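Local coordinates for mandelate racemase/muconate lactonizing enzyme-like protein (Rubrobacter xylanophilus DSM 9941, PDB 3CYJ), which is of unknown function but belongs to the enolase superfamily, pairing an N-terminal capping domain with a TIM-barrel domain that holds a sodium ion, at residues E12-T17 and M36-A41; L49-G54 and H297-V302; E63-G68 and A87-A92. All blocks are in the same frame, centred on the assembly; numbering follows the deposited sequence.

Contact 1: residues E12-T17 and M36-A41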
loop_
_atom_site.group_PDB
_atom_site.type_symbol
_atom_site.label_atom_id
_atom_site.label_comp_id
_atom_site.label_asym_id
_atom_site.label_seq_id
_atom_site.Cartn_x
_atom_site.Cartn_y
_atom_site.Cartn_z
ATOM N N GLU A 12 3.958 -16.090 47.671
ATOM C CA GLU A 12 2.674 -16.485 48.237
ATOM C C GLU A 12 1.581 -15.881 47.375
ATOM O O GLU A 12 1.622 -14.708 47.067
ATOM C CB GLU A 12 2.460 -15.951 49.668
ATOM C CG GLU A 12 3.632 -16.091 50.622
ATOM C CD GLU A 12 3.340 -15.441 51.998
ATOM O OE1 GLU A 12 3.276 -16.212 53.021
ATOM O OE2 GLU A 12 3.164 -14.182 52.058
ATOM N N VAL A 13 0.577 -16.672 47.050
ATOM C CA VAL A 13 -0.514 -16.216 46.231
ATOM C C VAL A 13 -1.815 -16.346 47.027
ATOM O O VAL A 13 -2.019 -17.334 47.702
ATOM C CB VAL A 13 -0.646 -17.092 44.905
ATOM C CG1 VAL A 13 -1.604 -16.442 43.944
ATOM C CG2 VAL A 13 0.685 -17.284 44.252
ATOM N N SER A 14 -2.697 -15.358 46.895
ATOM C CA SER A 14 -3.991 -15.361 47.546
ATOM C C SER A 14 -4.919 -14.496 46.716
ATOM O O SER A 14 -4.459 -13.785 45.837
ATOM C CB SER A 14 -3.875 -14.869 49.000
ATOM O OG SER A 14 -3.355 -13.547 49.079
ATOM N N ALA A 15 -6.221 -14.580 46.954
ATOM C CA ALA A 15 -7.190 -13.898 46.122
ATOM C C ALA A 15 -8.299 -13.396 46.995
ATOM O O ALA A 15 -8.609 -13.982 48.037
ATOM C CB ALA A 15 -7.758 -14.840 45.028
ATOM N N TYR A 16 -8.910 -12.302 46.573
ATOM C CA TYR A 16 -9.983 -11.671 47.335
ATOM C C TYR A 16 -11.029 -11.228 46.357
ATOM O O TYR A 16 -10.708 -10.706 45.260
ATOM C CB TYR A 16 -9.448 -10.475 48.125
ATOM C CG TYR A 16 -8.197 -10.853 48.857
ATOM C CD1 TYR A 16 -8.251 -11.425 50.149
ATOM C CD2 TYR A 16 -6.961 -10.726 48.238
ATOM C CE1 TYR A 16 -7.105 -11.826 50.804
ATOM C CE2 TYR A 16 -5.819 -11.127 48.858
ATOM C CZ TYR A 16 -5.881 -11.677 50.160
ATOM O OH TYR A 16 -4.695 -12.069 50.786
ATOM N N THR A 17 -12.278 -11.426 46.748
ATOM C CA THR A 17 -13.408 -11.013 45.956
ATOM C C THR A 17 -14.192 -10.011 46.759
ATOM O O THR A 17 -14.534 -10.283 47.906
ATOM C CB THR A 17 -14.324 -12.234 45.607
ATOM O OG1 THR A 17 -13.559 -13.209 44.895
ATOM C CG2 THR A 17 -15.553 -11.821 44.777
ATOM N N MET A 36 -9.305 -9.615 43.094
ATOM C CA MET A 36 -7.910 -9.330 43.083
ATOM C C MET A 36 -7.076 -10.561 43.394
ATOM O O MET A 36 -7.318 -11.261 44.375
ATOM C CB MET A 36 -7.589 -8.198 44.071
ATOM C CG MET A 36 -6.129 -7.738 44.036
ATOM S SD MET A 36 -5.632 -6.774 45.545
ATOM C CE MET A 36 -6.416 -5.278 45.172
ATOM N N ILE A 37 -6.071 -10.835 42.571
ATOM C CA ILE A 37 -5.168 -11.913 42.896
ATOM C C ILE A 37 -3.879 -11.270 43.381
ATOM O O ILE A 37 -3.361 -10.383 42.717
ATOM C CB ILE A 37 -4.940 -12.889 41.702
ATOM C CG1 ILE A 37 -6.282 -13.478 41.216
ATOM C CG2 ILE A 37 -3.956 -13.989 42.092
ATOM C CD1 ILE A 37 -7.046 -12.564 40.223
ATOM N N LEU A 38 -3.367 -11.716 44.534
ATOM C CA LEU A 38 -2.291 -10.998 45.197
ATOM C C LEU A 38 -1.078 -11.896 45.317
ATOM O O LEU A 38 -1.198 -13.036 45.781
ATOM C CB LEU A 38 -2.728 -10.495 46.605
ATOM C CG LEU A 38 -1.570 -9.755 47.371
ATOM C CD1 LEU A 38 -1.308 -8.296 46.872
ATOM C CD2 LEU A 38 -1.832 -9.818 48.840
ATOM N N VAL A 39 0.070 -11.411 44.861
ATOM C CA VAL A 39 1.305 -12.153 45.000
ATOM C C VAL A 39 2.208 -11.449 46.014
ATOM O O VAL A 39 2.345 -10.193 45.998
ATOM C CB VAL A 39 2.026 -12.319 43.613
ATOM C CG1 VAL A 39 3.383 -13.038 43.727
ATOM C CG2 VAL A 39 1.096 -13.035 42.614
ATOM N N GLU A 40 2.787 -12.240 46.919
ATOM C CA GLU A 40 3.822 -11.687 47.781
ATOM C C GLU A 40 5.105 -12.406 47.569
ATOM O O GLU A 40 5.164 -13.672 47.637
ATOM C CB GLU A 40 3.433 -11.672 49.258
ATOM C CG GLU A 40 2.139 -10.887 49.497
ATOM C CD GLU A 40 1.896 -10.652 50.990
ATOM O OE1 GLU A 40 2.565 -11.370 51.767
ATOM O OE2 GLU A 40 1.072 -9.770 51.385
ATOM N N ALA A 41 6.127 -11.587 47.290
ATOM C CA ALA A 41 7.472 -12.092 47.065
ATOM C C ALA A 41 8.366 -11.775 48.251
ATOM O O ALA A 41 8.534 -10.597 48.626
ATOM C CB ALA A 41 8.071 -11.529 45.799
#

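Contact 2: residues L49-G54 and H297-V302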
loop_
_atom_site.group_PDB
_atom_site.type_symbol
_atom_site.label_atom_id
_atom_site.label_comp_id
_atom_site.label_asym_id
_atom_site.label_seq_id
_atom_site.Cartn_x
_atom_site.Cartn_y
_atom_site.Cartn_z
ATOM N N LEU A 49 4.914 -6.798 47.182
ATOM C CA LEU A 49 3.653 -7.279 46.681
ATOM C C LEU A 49 3.239 -6.690 45.310
ATOM O O LEU A 49 3.608 -5.562 44.942
ATOM C CB LEU A 49 2.578 -7.227 47.771
ATOM C CG LEU A 49 1.546 -6.126 47.783
ATOM C CD1 LEU A 49 1.315 -5.691 49.302
ATOM C CD2 LEU A 49 2.052 -5.034 46.859
ATOM N N GLY A 50 2.526 -7.524 44.550
ATOM C CA GLY A 50 1.956 -7.171 43.260
ATOM C C GLY A 50 0.592 -7.823 43.176
ATOM O O GLY A 50 0.339 -8.805 43.897
ATOM N N TYR A 51 -0.299 -7.292 42.330
ATOM C CA TYR A 51 -1.606 -7.910 42.177
ATOM C C TYR A 51 -2.134 -7.782 40.748
ATOM O O TYR A 51 -1.571 -7.047 39.935
ATOM C CB TYR A 51 -2.609 -7.290 43.157
ATOM C CG TYR A 51 -2.748 -5.771 43.000
ATOM C CD1 TYR A 51 -3.708 -5.259 42.167
ATOM C CD2 TYR A 51 -1.904 -4.859 43.705
ATOM C CE1 TYR A 51 -3.865 -3.912 41.995
ATOM C CE2 TYR A 51 -2.043 -3.459 43.526
ATOM C CZ TYR A 51 -3.050 -3.003 42.659
ATOM O OH TYR A 51 -3.306 -1.666 42.423
ATOM N N THR A 52 -3.221 -8.494 40.448
ATOM C CA THR A 52 -3.916 -8.272 39.189
ATOM C C THR A 52 -5.383 -8.418 39.508
ATOM O O THR A 52 -5.723 -8.842 40.619
ATOM C CB THR A 52 -3.426 -9.280 38.065
ATOM O OG1 THR A 52 -3.914 -8.864 36.780
ATOM C CG2 THR A 52 -3.826 -10.754 38.384
ATOM N N TYR A 53 -6.263 -8.013 38.602
ATOM C CA TYR A 53 -7.706 -8.226 38.760
ATOM C C TYR A 53 -8.134 -9.202 37.653
ATOM O O TYR A 53 -7.795 -9.003 36.481
ATOM C CB TYR A 53 -8.475 -6.919 38.614
ATOM C CG TYR A 53 -8.137 -5.926 39.696
ATOM C CD1 TYR A 53 -8.710 -6.044 40.972
ATOM C CD2 TYR A 53 -7.246 -4.888 39.470
ATOM C CE1 TYR A 53 -8.409 -5.165 41.981
ATOM C CE2 TYR A 53 -6.935 -3.974 40.482
ATOM C CZ TYR A 53 -7.538 -4.126 41.740
ATOM O OH TYR A 53 -7.297 -3.254 42.771
ATOM N N GLY A 54 -8.852 -10.258 38.005
ATOM C CA GLY A 54 -9.190 -11.249 36.997
ATOM C C GLY A 54 -9.812 -12.453 37.657
ATOM O O GLY A 54 -10.365 -12.324 38.738
ATOM N N HIS A 297 -4.579 2.096 31.941
ATOM C CA HIS A 297 -5.923 1.571 32.165
ATOM C C HIS A 297 -5.934 0.767 33.490
ATOM O O HIS A 297 -5.048 -0.087 33.693
ATOM C CB HIS A 297 -6.278 0.712 30.946
ATOM C CG HIS A 297 -7.605 0.044 31.025
ATOM N ND1 HIS A 297 -8.774 0.665 30.627
ATOM C CD2 HIS A 297 -7.952 -1.209 31.421
ATOM C CE1 HIS A 297 -9.787 -0.171 30.798
ATOM N NE2 HIS A 297 -9.315 -1.314 31.279
ATOM N N CYS A 298 -6.889 1.109 34.384
ATOM C CA CYS A 298 -7.189 0.397 35.654
ATOM C C CYS A 298 -6.047 0.388 36.728
ATOM O O CYS A 298 -4.956 0.904 36.485
ATOM C CB CYS A 298 -7.725 -1.030 35.331
ATOM S SG CYS A 298 -9.507 -0.963 34.690
ATOM N N ALA A 299 -6.317 -0.206 37.906
ATOM C CA ALA A 299 -5.298 -0.437 38.971
ATOM C C ALA A 299 -4.476 0.828 39.354
ATOM O O ALA A 299 -3.232 0.850 39.194
ATOM C CB ALA A 299 -4.331 -1.618 38.585
ATOM N N PRO A 300 -5.171 1.870 39.860
ATOM C CA PRO A 300 -4.508 3.139 40.069
ATOM C C PRO A 300 -3.319 3.021 40.994
ATOM O O PRO A 300 -2.340 3.715 40.790
ATOM C CB PRO A 300 -5.603 4.053 40.688
ATOM C CG PRO A 300 -6.894 3.300 40.627
ATOM C CD PRO A 300 -6.612 1.890 40.188
ATOM N N ALA A 301 -3.391 2.165 42.009
ATOM C CA ALA A 301 -2.330 2.066 43.013
ATOM C C ALA A 301 -0.979 1.621 42.464
ATOM O O ALA A 301 0.053 2.215 42.827
ATOM C CB ALA A 301 -2.756 1.174 44.167
ATOM N N VAL A 302 -0.954 0.587 41.610
ATOM C CA VAL A 302 0.306 0.265 40.915
ATOM C C VAL A 302 0.667 1.328 39.850
ATOM O O VAL A 302 1.812 1.698 39.700
ATOM C CB VAL A 302 0.310 -1.065 40.185
ATOM C CG1 VAL A 302 1.734 -1.330 39.786
ATOM C CG2 VAL A 302 -0.189 -2.179 41.077
#

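Contact 3: residues E63-G68 and A87-A92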
loop_
_atom_site.group_PDB
_atom_site.type_symbol
_atom_site.label_atom_id
_atom_site.label_comp_id
_atom_site.label_asym_id
_atom_site.label_seq_id
_atom_site.Cartn_x
_atom_site.Cartn_y
_atom_site.Cartn_z
ATOM N N GLU A 63 0.869 -20.363 40.918
ATOM C CA GLU A 63 1.406 -21.495 41.705
ATOM C C GLU A 63 2.053 -22.498 40.775
ATOM O O GLU A 63 3.183 -22.922 40.993
ATOM C CB GLU A 63 0.316 -22.160 42.549
ATOM C CG GLU A 63 -0.135 -21.222 43.628
ATOM C CD GLU A 63 -1.502 -21.578 44.251
ATOM O OE1 GLU A 63 -2.153 -22.599 43.883
ATOM O OE2 GLU A 63 -1.945 -20.785 45.109
ATOM N N SER A 64 1.326 -22.830 39.700
ATOM C CA SER A 64 1.675 -23.960 38.873
ATOM C C SER A 64 2.860 -23.650 37.990
ATOM O O SER A 64 3.745 -24.497 37.808
ATOM C CB SER A 64 0.462 -24.362 38.052
ATOM O OG SER A 64 0.853 -25.202 36.980
ATOM N N LYS A 65 2.888 -22.447 37.414
ATOM C CA LYS A 65 3.887 -22.170 36.387
ATOM C C LYS A 65 4.942 -21.130 36.824
ATOM O O LYS A 65 6.049 -21.167 36.345
ATOM C CB LYS A 65 3.224 -21.674 35.077
ATOM C CG LYS A 65 2.365 -22.685 34.344
ATOM C CD LYS A 65 3.129 -24.012 34.089
ATOM C CE LYS A 65 4.199 -23.866 33.088
ATOM N NZ LYS A 65 5.086 -25.098 33.014
ATOM N N LEU A 66 4.592 -20.189 37.694
ATOM C CA LEU A 66 5.470 -19.055 37.891
ATOM C C LEU A 66 6.353 -19.123 39.152
ATOM O O LEU A 66 7.521 -18.755 39.107
ATOM C CB LEU A 66 4.625 -17.761 37.848
ATOM C CG LEU A 66 3.804 -17.589 36.533
ATOM C CD1 LEU A 66 3.156 -16.244 36.472
ATOM C CD2 LEU A 66 4.705 -17.834 35.237
ATOM N N ALA A 67 5.799 -19.616 40.261
ATOM C CA ALA A 67 6.515 -19.623 41.550
ATOM C C ALA A 67 7.846 -20.331 41.385
ATOM O O ALA A 67 8.897 -19.824 41.798
ATOM C CB ALA A 67 5.609 -20.274 42.702
ATOM N N GLY A 68 7.823 -21.459 40.684
ATOM C CA GLY A 68 9.014 -22.214 40.455
ATOM C C GLY A 68 10.064 -21.479 39.646
ATOM O O GLY A 68 11.245 -21.785 39.754
ATOM N N ALA A 87 9.132 -17.343 28.559
ATOM C CA ALA A 87 9.612 -18.487 27.820
ATOM C C ALA A 87 8.957 -19.754 28.345
ATOM O O ALA A 87 8.548 -20.607 27.573
ATOM C CB ALA A 87 11.152 -18.595 27.911
ATOM N N ALA A 88 8.867 -19.872 29.668
ATOM C CA ALA A 88 8.388 -21.079 30.329
ATOM C C ALA A 88 6.922 -21.342 30.039
ATOM O O ALA A 88 6.508 -22.502 30.091
ATOM C CB ALA A 88 8.613 -21.004 31.858
ATOM N N ILE A 89 6.122 -20.306 29.755
ATOM C CA ILE A 89 4.685 -20.551 29.625
ATOM C C ILE A 89 4.151 -20.689 28.168
ATOM O O ILE A 89 2.949 -20.625 27.943
ATOM C CB ILE A 89 3.868 -19.522 30.428
ATOM C CG1 ILE A 89 3.957 -18.116 29.804
ATOM C CG2 ILE A 89 4.288 -19.507 31.910
ATOM C CD1 ILE A 89 3.178 -17.129 30.630
ATOM N N ARG A 90 5.042 -20.920 27.206
ATOM C CA ARG A 90 4.663 -20.987 25.802
ATOM C C ARG A 90 3.477 -21.925 25.586
ATOM O O ARG A 90 2.476 -21.509 24.946
ATOM C CB ARG A 90 5.840 -21.453 24.924
ATOM C CG ARG A 90 5.526 -21.490 23.411
ATOM C CD ARG A 90 6.591 -22.283 22.635
ATOM N NE ARG A 90 6.283 -23.707 22.651
ATOM C CZ ARG A 90 7.109 -24.662 22.230
ATOM N NH1 ARG A 90 8.336 -24.337 21.813
ATOM N NH2 ARG A 90 6.733 -25.953 22.282
ATOM N N ASN A 91 3.561 -23.156 26.121
ATOM C CA ASN A 91 2.458 -24.125 25.992
ATOM C C ASN A 91 1.291 -23.882 26.931
ATOM O O ASN A 91 0.187 -24.390 26.677
ATOM C CB ASN A 91 2.899 -25.557 26.254
ATOM C CG ASN A 91 3.733 -26.125 25.145
ATOM O OD1 ASN A 91 3.835 -25.553 24.020
ATOM N ND2 ASN A 91 4.371 -27.279 25.448
ATOM N N ALA A 92 1.543 -23.189 28.045
ATOM C CA ALA A 92 0.505 -23.040 29.078
ATOM C C ALA A 92 -0.429 -21.890 28.670
ATOM O O ALA A 92 -1.566 -21.776 29.154
ATOM C CB ALA A 92 1.131 -22.805 30.441
HETATM O O HOH W 1 7.492 -24.841 31.241
#

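Contact 1: residues E12-T17 and M36-A41
Glu12 and Glu40 open an antiparallel ladder in which six backbone hydrogen bonds join strand 8-26 to strand 33-43. The N-H of each glutamate meets the C=O of the other, with Glu12 N to Glu40 O at 2.7 Å. Ser14 with Leu38 and Tyr16 with Met36 are likewise hydrogen-bonded pairs, and the bond from Leu38 N to Ser14 O is nearly straight at 170°. Between them sit the non-hydrogen-bonded pairs, where CA-H groups lean on carbonyls, as Ala15 CA does on Met36 O at 3.2 Å.

The two glutamates bring like charges together: Glu12 OE2 is 2.9 Å from Glu40 OE1, with no hydrogen bond between them. The salt bridge from Glu12 OE1 to Arg10 probably offsets part of the repulsion, and a proton shared into the pair could relieve it further. On the same face, Ser14 OG, set by a chi1 of 60° between the backbone N and carbonyl carbon, hydrogen-bonds Tyr16 OH at 2.6 Å. The Tyr16 ring turns its edge to Leu38, CE2 lying 3.9 Å from CB. On the other face Val13 and Ile37 lie side by side, Val13 CG1 meeting Ile37 CG2 at 3.9 Å.

On the face of Val13, Ile37 and Val39, the first two pack on helix 57-70 and Val39 on helix 97-116; from the other, Tyr16 and Met36 reach helix 320-329 on the barrel side. Strand 46-53 extends the sheet beyond 33-43.

Contact 2: residues L49-G54 and H297-V302
The Tyr51 ring meets Val302 tip to tip, the methyl CG2 of Val302 coming obliquely to it in a tight contact, 3.3 Å from Tyr51 CE2. Ala301 CB sits at the edge of the same ring, near its plane, 3.4 Å from Tyr51 OH, and Ala299 CB, like the valine methyl, approaches the ring obliquely. Ala299 CB also meets the next aromatic on the strand, lying in plane at the edge of the Tyr53 ring, 4.0 Å from Tyr53 CE2. Tyr53 in turn stacks on His322.

At the far end of its ring, Tyr51 OH accepts a weak hydrogen bond from Val302 N at 3.4 Å. Glu326 gathers the polar ends: its OE2 takes a hydrogen bond with Tyr53 OH and a weak one with Tyr51 OH, and its OE1 is hydrogen-bonded to Ala301 N in the first turn of helix 300-306. Ala299 is the N-cap residue of that helix.

Edge strand 46-53 of the capping domain is thus laid against the loop and helix that follow barrel strand 294-296, the domain interface characteristic of the enolase superfamily.

Contact 3: residues E63-G68 and A87-A92
Lys65 and Leu66 of helix 57-70 pack against the end of helix 78-88 and the turn that follows it, within the helical part that follows the antiparallel sheet in the enolase-type N-terminal domain. The first helix has a wider, pi-type turn at 63-66, just where the contact forms, and the second gives way at Ile89, the first residue to leave helical backbone angles.

Ile89 provides the apolar centre. Its CG2 methyl lies 3.7 Å from Leu66 CD2, the two side chains crossing at a slant, and 4.0 Å from Lys65 CB. Leu66 and Ile89 are both buried further by helix 97-116, where each touches Val102. Ala92 stands one turn on, its amide weakly hydrogen-bonded to Ile89 O, and its CB is 4.1 Å from Lys65 CG.

A second subunit also borders the contact: Lys65 packs on Asp55 of that subunit, which hydrogen-bonds Ser64, and Arg90 forms a salt bridge with Asp26 of the same neighbouring subunit.

No direct hydrogen bond joins 63-68 to 87-92. Lys65 bends at chi2 (-53°) and again at chi3 (-70°), which brings CE over to Ala88 O at 4.0 Å. The ammonium group then closes the gap through one water, which accepts from Lys65 NZ at 3.0 Å and donates to Ala88 O at 2.8 Å.

Contacts 1 and 2 share one sheet, their centres about 11 Å apart: strand 33-43, paired in contact 1, is bonded on its other side to strand 46-53 of contact 2, with Val39 N to Gly50 O at 2.8 Å a probable hydrogen bond. Contact 3 stays within the capping domain, its centre about 17 Å from that of contact 1, which it touches where Glu63 OE2 lies against Val13 CB. Its nearest atoms are about 9 Å from contact 2. Contact 2 is the one whose two segments come from different domains. It lies near, but not at, the metal site: the Tyr53 side chain is about 13 Å from the sodium ion, held by Asp194, Glu221 and Glu222.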